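Local coordinates for Rho GTPase-activating protein 26 (Gallus gallus, PDB 1F7C) that stimulates GTP hydrolysis by the Rho-family GTPases RhoA and Cdc42 through its RhoGAP (BH) domain, the part of the longer protein held in this chain, at residues Q69-I74 against A90-K95; A124-N129 against I195-F200; Q150-L155 against K214-V219. All blocks are in the same frame, centred on the assembly; numbering follows the deposited sequence.

Contact 1 of 3, residues Q69-I74 against A90-K95; sequences QKLLSI and AEWEIK
Lys70, Leu71 and Ile74, one side of helix 65-76 in the all-helical RhoGAP domain, receive the indole of Trp92, a residue of the loop that leads into helix 94-106. The pairing illustrates how a single aromatic side chain, reaching out of a loop, can lay that loop against a helix without any hydrogen bond passing between the two. Lys70 comes first: CG lies anti to the backbone N (chi1 -174°) and the chain runs on extended, crossing the indole at about a right angle. Its methylenes meet the far edge of the benzene ring, with Lys70 CG 4.1 Å from Trp92 CH2. Leu71 carries the centre of the contact. Its methyl CD1 sits over one face of the indole, 3.9 Å from the centroid of the five-membered ring and 13° off the ring normal, a CH-pi contact, while Leu71 CB lies 4.1 Å from Trp92 CZ3 at the other end of the ring system. The same leucine also touches Thr96 and Ile97 of helix 94-106, so it meets both the loop and the helix that follows it; Trp92 itself rests on Ile97. Next to Trp92, Glu93 takes the N-cap position of helix 94-106 and forms a salt bridge with Arg67 of helix 65-76. Ser73, one position before the last contact, turns its hydroxyl back along the helix: Ser73 OG donates to Lys70 O at 2.7 Å, from above the carbonyl plane. Ile74 completes the set at the indole edge, its terminal methyl CD1 lying 4.0 Å from Trp92 CZ2.

Contact 2 of 3, residues A124-N129 against I195-F200; sequences AAKLEN and IMDIKF
Ala125, late in helix 115-125, and Phe200, in the first turn of helix 198-210, bring their CA atoms to 6.3 Å, the closest CA pair between 124-129 and 195-200. At this point the carbonyl oxygen of Ala125 lies at the edge of the phenyl ring and in its plane, 4.0 Å from Phe200 CD2; the same oxygen also accepts a weak hydrogen bond from Arg133 of helix 130-141. Lys126 then does most of the reaching. With CG anti to its own carbonyl carbon (chi1 -78°) and the rest of the chain stretched out, it crosses above the ring at about a right angle. Lys126 CG sits over the phenyl face, nearer the rim than the middle, 3.5 Å from Phe200 CE2, and makes a CH-pi contact 26° off the ring normal. Lys126 NZ, farther along, is a long 5.6 Å from the centroid of the Phe200 ring and can add at most a weak cation-pi attraction. The contact joins the end region of helix 115-125 to the start of helix 198-210 at the surface of the helical RhoGAP domain, between parts distant in sequence, by a lysine whose aliphatic portion packs on an aromatic ring and whose charge goes elsewhere. That charge meets Asp197 in a salt bridge, Lys126 NZ to Asp197 OD1 at 3.0 Å, with OD2 farther off. Replacing Phe200 by an alanine would probably leave the lysine methylenes without the flat surface they cross and its chain freer to swing away from Asp197. Asp197 and Phe200 also share a neighbour, both touching Ile122 of helix 115-125.

Contact 3 of 3, residues Q150-L155 against K214-V219; sequences QMLHLL and KIFNTV
His153 and Phe216 lie with their rings nearly parallel, 5° between the planes, yet slid so far apart that they scarcely overlap. Over the face of each ring lies an aliphatic carbon of the other residue. Phe216 CB sits over the centre of the imidazole, 3.4 Å from the centroid of the His153 ring, and in return His153 CA lies over the phenyl face, 3.9 Å from the Phe216 centroid and nearer its rim, so two CH-pi contacts are made as the side chains pass in opposite directions. With CG anti to the backbone N (chi1 -172°), the imidazole of His153 is carried over Phe216 CB while His153 CA stays above the phenyl ring. Leu152 adds a contact at the phenyl edge, with Leu152 CG 3.9 Å from Phe216 CZ. Toward the outside, the imidazole and the Asn217 amide are inclined at 63°, with His153 CE1 3.3 Å from Asn217 OD1. A water lies in the imidazole plane, hydrogen-bonded to His153 NE2 at 3.1 Å, and accepts a weak bond from Asn217 ND2, bridging the two side chains. In the next layer, Ile215 CG2 covers the face of the Phe216 ring opposite His153, and Val141 of helix 130-141 also touches it. Leu152 in turn packs on Leu112, Met113 and Leu144. Where helix 212-217 gives out, Thr218 OG1 donates to Lys214 O at 2.8 Å, tying the first residue past the helix back to its last turn. An aromatic side chain from the last modelled helix, 212-217, packs on helix 146-164 and also touches helix 130-141, a helix-on-helix contact of the all-alpha RhoGAP fold.

From the N terminus, contact 1 closes first: fifteen residues separate its segments, and the loop it closes leads from helix 65-76 to helix 94-106, complete before either of the others begins. Contacts 2 and 3 are long-range and cross: 124-129 opens, 150-155 follows, then 195-200 closes contact 2 and 214-219 closes contact 3. The last two helices, 198-210 and 212-217, are therefore each tied back to a different earlier helix, 115-125 and 146-164. Contacts 1 and 2 lie on opposite sides of the chain's centre, about 36 Å apart between centres. Contacts 2 and 3 come within about 10 Å at their nearest atoms, without touching.

Contact 1 of 3, residues Q69-I74 against A90-K95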
loop_
_atom_site.group_PDB
_atom_site.type_symbol
_atom_site.label_atom_id
_atom_site.label_comp_id
_atom_site.label_asym_id
_atom_site.label_seq_id
_atom_site.Cartn_x
_atom_site.Cartn_y
_atom_site.Cartn_z
ATOM N N GLN A 69 -13.162 0.736 13.175
ATOM C CA GLN A 69 -12.574 1.352 14.365
ATOM C C GLN A 69 -12.463 0.364 15.518
ATOM O O GLN A 69 -11.495 0.391 16.282
ATOM C CB GLN A 69 -13.414 2.551 14.816
ATOM C CG GLN A 69 -13.485 3.697 13.820
ATOM C CD GLN A 69 -12.114 4.200 13.424
ATOM O OE1 GLN A 69 -11.197 4.249 14.246
ATOM N NE2 GLN A 69 -11.968 4.589 12.163
ATOM N N LYS A 70 -13.458 -0.507 15.641
ATOM C CA LYS A 70 -13.471 -1.493 16.712
ATOM C C LYS A 70 -12.375 -2.538 16.545
ATOM O O LYS A 70 -11.788 -2.987 17.529
ATOM C CB LYS A 70 -14.839 -2.176 16.791
ATOM C CG LYS A 70 -14.970 -3.111 17.981
ATOM C CD LYS A 70 -16.365 -3.698 18.096
ATOM C CE LYS A 70 -16.452 -4.666 19.270
ATOM N NZ LYS A 70 -17.807 -5.273 19.386
ATOM N N LEU A 71 -12.105 -2.934 15.304
ATOM C CA LEU A 71 -11.058 -3.916 15.047
ATOM C C LEU A 71 -9.716 -3.245 15.309
ATOM O O LEU A 71 -8.815 -3.838 15.906
ATOM C CB LEU A 71 -11.126 -4.417 13.598
ATOM C CG LEU A 71 -9.962 -5.285 13.094
ATOM C CD1 LEU A 71 -9.763 -6.483 14.005
ATOM C CD2 LEU A 71 -10.240 -5.740 11.673
ATOM N N LEU A 72 -9.598 -1.996 14.866
ATOM C CA LEU A 72 -8.374 -1.230 15.062
ATOM C C LEU A 72 -8.008 -1.151 16.539
ATOM O O LEU A 72 -6.889 -1.493 16.929
ATOM C CB LEU A 72 -8.531 0.180 14.488
ATOM C CG LEU A 72 -8.360 0.275 12.972
ATOM C CD1 LEU A 72 -8.617 1.690 12.492
ATOM C CD2 LEU A 72 -6.946 -0.153 12.616
ATOM N N SER A 73 -8.958 -0.714 17.360
ATOM C CA SER A 73 -8.731 -0.588 18.798
ATOM C C SER A 73 -8.229 -1.894 19.406
ATOM O O SER A 73 -7.471 -1.885 20.373
ATOM C CB SER A 73 -10.016 -0.149 19.501
ATOM O OG SER A 73 -11.029 -1.130 19.368
ATOM N N ILE A 74 -8.649 -3.020 18.839
ATOM C CA ILE A 74 -8.213 -4.313 19.347
ATOM C C ILE A 74 -6.820 -4.653 18.830
ATOM O O ILE A 74 -6.061 -5.375 19.483
ATOM C CB ILE A 74 -9.179 -5.438 18.926
ATOM C CG1 ILE A 74 -10.572 -5.158 19.486
ATOM C CG2 ILE A 74 -8.665 -6.785 19.427
ATOM C CD1 ILE A 74 -11.593 -6.225 19.145
ATOM N N ALA A 90 -12.519 -15.079 12.437
ATOM C CA ALA A 90 -13.396 -15.203 11.281
ATOM C C ALA A 90 -14.633 -14.327 11.417
ATOM O O ALA A 90 -15.328 -14.064 10.441
ATOM C CB ALA A 90 -13.804 -16.657 11.092
ATOM N N GLU A 91 -14.905 -13.873 12.635
ATOM C CA GLU A 91 -16.064 -13.026 12.898
ATOM C C GLU A 91 -15.938 -11.693 12.169
ATOM O O GLU A 91 -16.925 -10.978 11.980
ATOM C CB GLU A 91 -16.200 -12.772 14.401
ATOM C CG GLU A 91 -16.551 -14.019 15.202
ATOM C CD GLU A 91 -16.381 -13.828 16.699
ATOM O OE1 GLU A 91 -16.915 -12.832 17.239
ATOM O OE2 GLU A 91 -15.716 -14.680 17.331
ATOM N N TRP A 92 -14.717 -11.368 11.758
ATOM C CA TRP A 92 -14.443 -10.115 11.059
ATOM C C TRP A 92 -14.566 -10.205 9.538
ATOM O O TRP A 92 -13.940 -11.047 8.900
ATOM C CB TRP A 92 -13.046 -9.615 11.436
ATOM C CG TRP A 92 -12.924 -9.198 12.873
ATOM C CD1 TRP A 92 -12.194 -9.815 13.851
ATOM C CD2 TRP A 92 -13.565 -8.073 13.498
ATOM N NE1 TRP A 92 -12.338 -9.143 15.045
ATOM C CE2 TRP A 92 -13.173 -8.070 14.856
ATOM C CE3 TRP A 92 -14.430 -7.068 13.040
ATOM C CZ2 TRP A 92 -13.620 -7.099 15.762
ATOM C CZ3 TRP A 92 -14.874 -6.105 13.941
ATOM C CH2 TRP A 92 -14.468 -6.128 15.284
ATOM N N GLU A 93 -15.380 -9.324 8.968
ATOM C CA GLU A 93 -15.591 -9.283 7.525
ATOM C C GLU A 93 -14.330 -8.803 6.809
ATOM O O GLU A 93 -13.567 -8.001 7.353
ATOM C CB GLU A 93 -16.754 -8.348 7.205
ATOM C CG GLU A 93 -18.054 -8.761 7.867
ATOM C CD GLU A 93 -19.147 -7.720 7.712
ATOM O OE1 GLU A 93 -19.579 -7.466 6.562
ATOM O OE2 GLU A 93 -19.570 -7.151 8.745
ATOM N N ILE A 94 -14.119 -9.296 5.591
ATOM C CA ILE A 94 -12.961 -8.921 4.789
ATOM C C ILE A 94 -12.967 -7.409 4.508
ATOM O O ILE A 94 -11.933 -6.750 4.616
ATOM C CB ILE A 94 -12.934 -9.709 3.436
ATOM C CG1 ILE A 94 -12.591 -11.188 3.683
ATOM C CG2 ILE A 94 -11.923 -9.085 2.485
ATOM C CD1 ILE A 94 -11.192 -11.428 4.221
ATOM N N LYS A 95 -14.129 -6.870 4.140
ATOM C CA LYS A 95 -14.274 -5.442 3.862
ATOM C C LYS A 95 -13.818 -4.635 5.089
ATOM O O LYS A 95 -13.283 -3.538 4.968
ATOM C CB LYS A 95 -15.742 -5.126 3.542
ATOM C CG LYS A 95 -16.707 -5.492 4.677
ATOM C CD LYS A 95 -18.160 -5.639 4.213
ATOM C CE LYS A 95 -18.717 -4.363 3.597
ATOM N NZ LYS A 95 -20.164 -4.489 3.231
#

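Contact 2 of 3, residues A124-N129 against I195-F200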
loop_
_atom_site.group_PDB
_atom_site.type_symbol
_atom_site.label_atom_id
_atom_site.label_comp_id
_atom_site.label_asym_id
_atom_site.label_seq_id
_atom_site.Cartn_x
_atom_site.Cartn_y
_atom_site.Cartn_z
ATOM N N ALA A 124 10.009 10.983 -11.160
ATOM C CA ALA A 124 10.510 9.751 -11.759
ATOM C C ALA A 124 9.435 9.048 -12.583
ATOM O O ALA A 124 9.715 8.515 -13.652
ATOM C CB ALA A 124 11.037 8.819 -10.673
ATOM N N ALA A 125 8.202 9.057 -12.086
ATOM C CA ALA A 125 7.088 8.415 -12.782
ATOM C C ALA A 125 6.759 9.114 -14.098
ATOM O O ALA A 125 6.035 8.569 -14.932
ATOM C CB ALA A 125 5.856 8.394 -11.879
ATOM N N LYS A 126 7.289 10.321 -14.278
ATOM C CA LYS A 126 7.050 11.104 -15.486
ATOM C C LYS A 126 8.022 10.815 -16.630
ATOM O O LYS A 126 7.741 11.146 -17.781
ATOM C CB LYS A 126 7.113 12.595 -15.166
ATOM C CG LYS A 126 5.889 13.170 -14.493
ATOM C CD LYS A 126 6.167 14.616 -14.164
ATOM C CE LYS A 126 4.928 15.370 -13.749
ATOM N NZ LYS A 126 5.276 16.800 -13.536
ATOM N N LEU A 127 9.167 10.218 -16.318
ATOM C CA LEU A 127 10.155 9.903 -17.340
ATOM C C LEU A 127 9.502 9.257 -18.557
ATOM O O LEU A 127 8.621 8.406 -18.426
ATOM C CB LEU A 127 11.233 8.994 -16.755
ATOM C CG LEU A 127 12.263 9.746 -15.907
ATOM C CD1 LEU A 127 13.021 8.802 -14.993
ATOM C CD2 LEU A 127 13.211 10.470 -16.841
ATOM N N GLU A 128 9.934 9.685 -19.741
ATOM C CA GLU A 128 9.393 9.184 -21.000
ATOM C C GLU A 128 9.803 7.746 -21.287
ATOM O O GLU A 128 9.127 7.039 -22.033
ATOM C CB GLU A 128 9.832 10.089 -22.151
ATOM N N ASN A 129 10.909 7.315 -20.694
ATOM C CA ASN A 129 11.397 5.955 -20.895
ATOM C C ASN A 129 10.835 5.007 -19.832
ATOM O O ASN A 129 11.037 5.214 -18.634
ATOM C CB ASN A 129 12.924 5.945 -20.842
ATOM C CG ASN A 129 13.507 4.577 -21.103
ATOM O OD1 ASN A 129 14.714 4.380 -20.994
ATOM N ND2 ASN A 129 12.654 3.622 -21.454
ATOM N N ILE A 195 -2.326 19.753 -9.096
ATOM C CA ILE A 195 -3.477 18.882 -9.260
ATOM C C ILE A 195 -3.261 17.977 -10.472
ATOM O O ILE A 195 -3.830 16.889 -10.558
ATOM C CB ILE A 195 -4.783 19.701 -9.459
ATOM C CG1 ILE A 195 -5.993 18.763 -9.525
ATOM C CG2 ILE A 195 -4.703 20.514 -10.739
ATOM C CD1 ILE A 195 -6.217 17.936 -8.263
ATOM N N MET A 196 -2.420 18.420 -11.399
ATOM C CA MET A 196 -2.151 17.649 -12.601
ATOM C C MET A 196 -1.140 16.526 -12.402
ATOM O O MET A 196 -0.893 15.745 -13.314
ATOM C CB MET A 196 -1.707 18.592 -13.719
ATOM C CG MET A 196 -2.800 19.592 -14.090
ATOM S SD MET A 196 -2.362 20.714 -15.414
ATOM C CE MET A 196 -1.583 22.051 -14.489
ATOM N N ASP A 197 -0.563 16.443 -11.208
ATOM C CA ASP A 197 0.402 15.392 -10.897
ATOM C C ASP A 197 -0.214 14.309 -10.008
ATOM O O ASP A 197 0.456 13.345 -9.654
ATOM C CB ASP A 197 1.646 15.965 -10.199
ATOM C CG ASP A 197 2.558 16.734 -11.143
ATOM O OD1 ASP A 197 2.552 16.456 -12.364
ATOM O OD2 ASP A 197 3.302 17.610 -10.656
ATOM N N ILE A 198 -1.484 14.471 -9.647
ATOM C CA ILE A 198 -2.163 13.489 -8.808
ATOM C C ILE A 198 -2.209 12.151 -9.520
ATOM O O ILE A 198 -2.023 11.097 -8.910
ATOM C CB ILE A 198 -3.613 13.931 -8.480
ATOM C CG1 ILE A 198 -3.590 15.193 -7.611
ATOM C CG2 ILE A 198 -4.365 12.810 -7.773
ATOM C CD1 ILE A 198 -2.876 15.021 -6.285
ATOM N N LYS A 199 -2.450 12.191 -10.821
ATOM C CA LYS A 199 -2.512 10.967 -11.594
ATOM C C LYS A 199 -1.212 10.172 -11.506
ATOM O O LYS A 199 -1.243 8.945 -11.450
ATOM C CB LYS A 199 -2.842 11.270 -13.057
ATOM C CG LYS A 199 -1.842 12.174 -13.751
ATOM C CD LYS A 199 -2.179 12.323 -15.223
ATOM C CE LYS A 199 -3.575 12.902 -15.412
ATOM N NZ LYS A 199 -3.668 14.290 -14.882
ATOM N N PHE A 200 -0.073 10.861 -11.492
ATOM C CA PHE A 200 1.212 10.169 -11.409
ATOM C C PHE A 200 1.451 9.524 -10.052
ATOM O O PHE A 200 2.302 8.655 -9.923
ATOM C CB PHE A 200 2.363 11.110 -11.733
ATOM C CG PHE A 200 2.309 11.662 -13.118
ATOM C CD1 PHE A 200 1.506 12.758 -13.410
ATOM C CD2 PHE A 200 3.039 11.072 -14.143
ATOM C CE1 PHE A 200 1.428 13.262 -14.710
ATOM C CE2 PHE A 200 2.970 11.565 -15.444
ATOM C CZ PHE A 200 2.161 12.665 -15.731
#

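Contact 3 of 3, residues Q150-L155 against K214-V219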
loop_
_atom_site.group_PDB
_atom_site.type_symbol
_atom_site.label_atom_id
_atom_site.label_comp_id
_atom_site.label_asym_id
_atom_site.label_seq_id
_atom_site.Cartn_x
_atom_site.Cartn_y
_atom_site.Cartn_z
ATOM N N GLN A 150 10.530 -1.325 4.538
ATOM C CA GLN A 150 10.024 -2.614 4.967
ATOM C C GLN A 150 8.517 -2.749 4.867
ATOM O O GLN A 150 8.024 -3.735 4.332
ATOM C CB GLN A 150 10.454 -2.907 6.397
ATOM C CG GLN A 150 11.642 -3.837 6.511
ATOM C CD GLN A 150 11.953 -4.191 7.957
ATOM O OE1 GLN A 150 11.047 -4.511 8.740
ATOM N NE2 GLN A 150 13.235 -4.145 8.319
ATOM N N MET A 151 7.783 -1.776 5.397
ATOM C CA MET A 151 6.337 -1.843 5.336
ATOM C C MET A 151 5.872 -1.756 3.891
ATOM O O MET A 151 4.951 -2.454 3.483
ATOM C CB MET A 151 5.703 -0.719 6.138
ATOM C CG MET A 151 4.226 -0.914 6.291
ATOM S SD MET A 151 3.559 0.089 7.600
ATOM C CE MET A 151 4.228 -0.764 9.015
ATOM N N LEU A 152 6.525 -0.892 3.126
ATOM C CA LEU A 152 6.205 -0.711 1.729
ATOM C C LEU A 152 6.434 -2.041 0.979
ATOM O O LEU A 152 5.718 -2.378 0.033
ATOM C CB LEU A 152 7.103 0.388 1.158
ATOM C CG LEU A 152 6.745 0.959 -0.207
ATOM C CD1 LEU A 152 5.362 1.628 -0.151
ATOM C CD2 LEU A 152 7.818 1.956 -0.613
ATOM N N HIS A 153 7.438 -2.790 1.417
ATOM C CA HIS A 153 7.768 -4.069 0.799
ATOM C C HIS A 153 6.655 -5.099 1.022
ATOM O O HIS A 153 6.231 -5.771 0.082
ATOM C CB HIS A 153 9.089 -4.602 1.362
ATOM C CG HIS A 153 9.598 -5.815 0.652
ATOM N ND1 HIS A 153 10.710 -6.513 1.070
ATOM C CD2 HIS A 153 9.158 -6.443 -0.466
ATOM C CE1 HIS A 153 10.934 -7.516 0.240
ATOM N NE2 HIS A 153 10.007 -7.496 -0.700
ATOM N N LEU A 154 6.196 -5.221 2.265
ATOM C CA LEU A 154 5.128 -6.151 2.606
ATOM C C LEU A 154 3.873 -5.814 1.830
ATOM O O LEU A 154 3.195 -6.702 1.331
ATOM C CB LEU A 154 4.790 -6.085 4.096
ATOM C CG LEU A 154 5.823 -6.547 5.117
ATOM C CD1 LEU A 154 5.323 -6.222 6.528
ATOM C CD2 LEU A 154 6.059 -8.029 4.968
ATOM N N LEU A 155 3.555 -4.528 1.747
ATOM C CA LEU A 155 2.373 -4.081 1.037
ATOM C C LEU A 155 2.387 -4.356 -0.457
ATOM O O LEU A 155 1.402 -4.848 -0.988
ATOM C CB LEU A 155 2.148 -2.590 1.264
ATOM C CG LEU A 155 1.209 -2.234 2.413
ATOM C CD1 LEU A 155 1.234 -0.719 2.643
ATOM C CD2 LEU A 155 -0.198 -2.723 2.085
ATOM N N LYS A 214 12.239 -7.039 -8.189
ATOM C CA LYS A 214 13.476 -6.354 -8.522
ATOM C C LYS A 214 13.758 -5.175 -7.593
ATOM O O LYS A 214 14.851 -5.056 -7.041
ATOM C CB LYS A 214 13.425 -5.870 -9.972
ATOM C CG LYS A 214 14.579 -4.967 -10.376
ATOM C CD LYS A 214 14.350 -4.393 -11.769
ATOM C CE LYS A 214 15.436 -3.393 -12.171
ATOM N NZ LYS A 214 16.792 -4.009 -12.273
ATOM N N ILE A 215 12.760 -4.316 -7.408
ATOM C CA ILE A 215 12.918 -3.140 -6.571
ATOM C C ILE A 215 13.251 -3.406 -5.110
ATOM O O ILE A 215 14.147 -2.760 -4.560
ATOM C CB ILE A 215 11.667 -2.242 -6.650
ATOM C CG1 ILE A 215 11.657 -1.506 -7.993
ATOM C CG2 ILE A 215 11.638 -1.265 -5.473
ATOM C CD1 ILE A 215 10.340 -0.845 -8.308
ATOM N N PHE A 216 12.548 -4.343 -4.477
ATOM C CA PHE A 216 12.806 -4.616 -3.065
ATOM C C PHE A 216 13.818 -5.707 -2.732
ATOM O O PHE A 216 14.395 -5.697 -1.646
ATOM C CB PHE A 216 11.502 -4.931 -2.327
ATOM C CG PHE A 216 10.524 -3.796 -2.308
ATOM C CD1 PHE A 216 9.532 -3.698 -3.280
ATOM C CD2 PHE A 216 10.612 -2.802 -1.330
ATOM C CE1 PHE A 216 8.643 -2.630 -3.286
ATOM C CE2 PHE A 216 9.727 -1.724 -1.326
ATOM C CZ PHE A 216 8.743 -1.640 -2.306
ATOM N N ASN A 217 14.049 -6.648 -3.640
ATOM C CA ASN A 217 14.987 -7.721 -3.323
ATOM C C ASN A 217 16.405 -7.553 -3.847
ATOM O O ASN A 217 17.265 -8.378 -3.561
ATOM C CB ASN A 217 14.420 -9.065 -3.771
ATOM C CG ASN A 217 13.120 -9.402 -3.067
ATOM O OD1 ASN A 217 12.964 -9.130 -1.876
ATOM N ND2 ASN A 217 12.185 -10.007 -3.796
ATOM N N THR A 218 16.654 -6.481 -4.592
ATOM C CA THR A 218 17.988 -6.219 -5.126
ATOM C C THR A 218 18.367 -4.754 -4.893
ATOM O O THR A 218 17.497 -3.896 -4.746
ATOM C CB THR A 218 18.057 -6.502 -6.645
ATOM O OG1 THR A 218 17.625 -5.342 -7.365
ATOM C CG2 THR A 218 17.163 -7.687 -7.019
ATOM N N VAL A 219 19.668 -4.480 -4.855
ATOM C CA VAL A 219 20.184 -3.127 -4.661
ATOM C C VAL A 219 20.276 -2.430 -6.013
ATOM O O VAL A 219 20.623 -3.047 -7.013
ATOM C CB VAL A 219 21.578 -3.157 -4.007
ATOM C CG1 VAL A 219 22.228 -1.779 -4.081
ATOM C CG2 VAL A 219 21.453 -3.612 -2.556
HETATM O O HOH W 1 9.012 -9.016 -3.171
#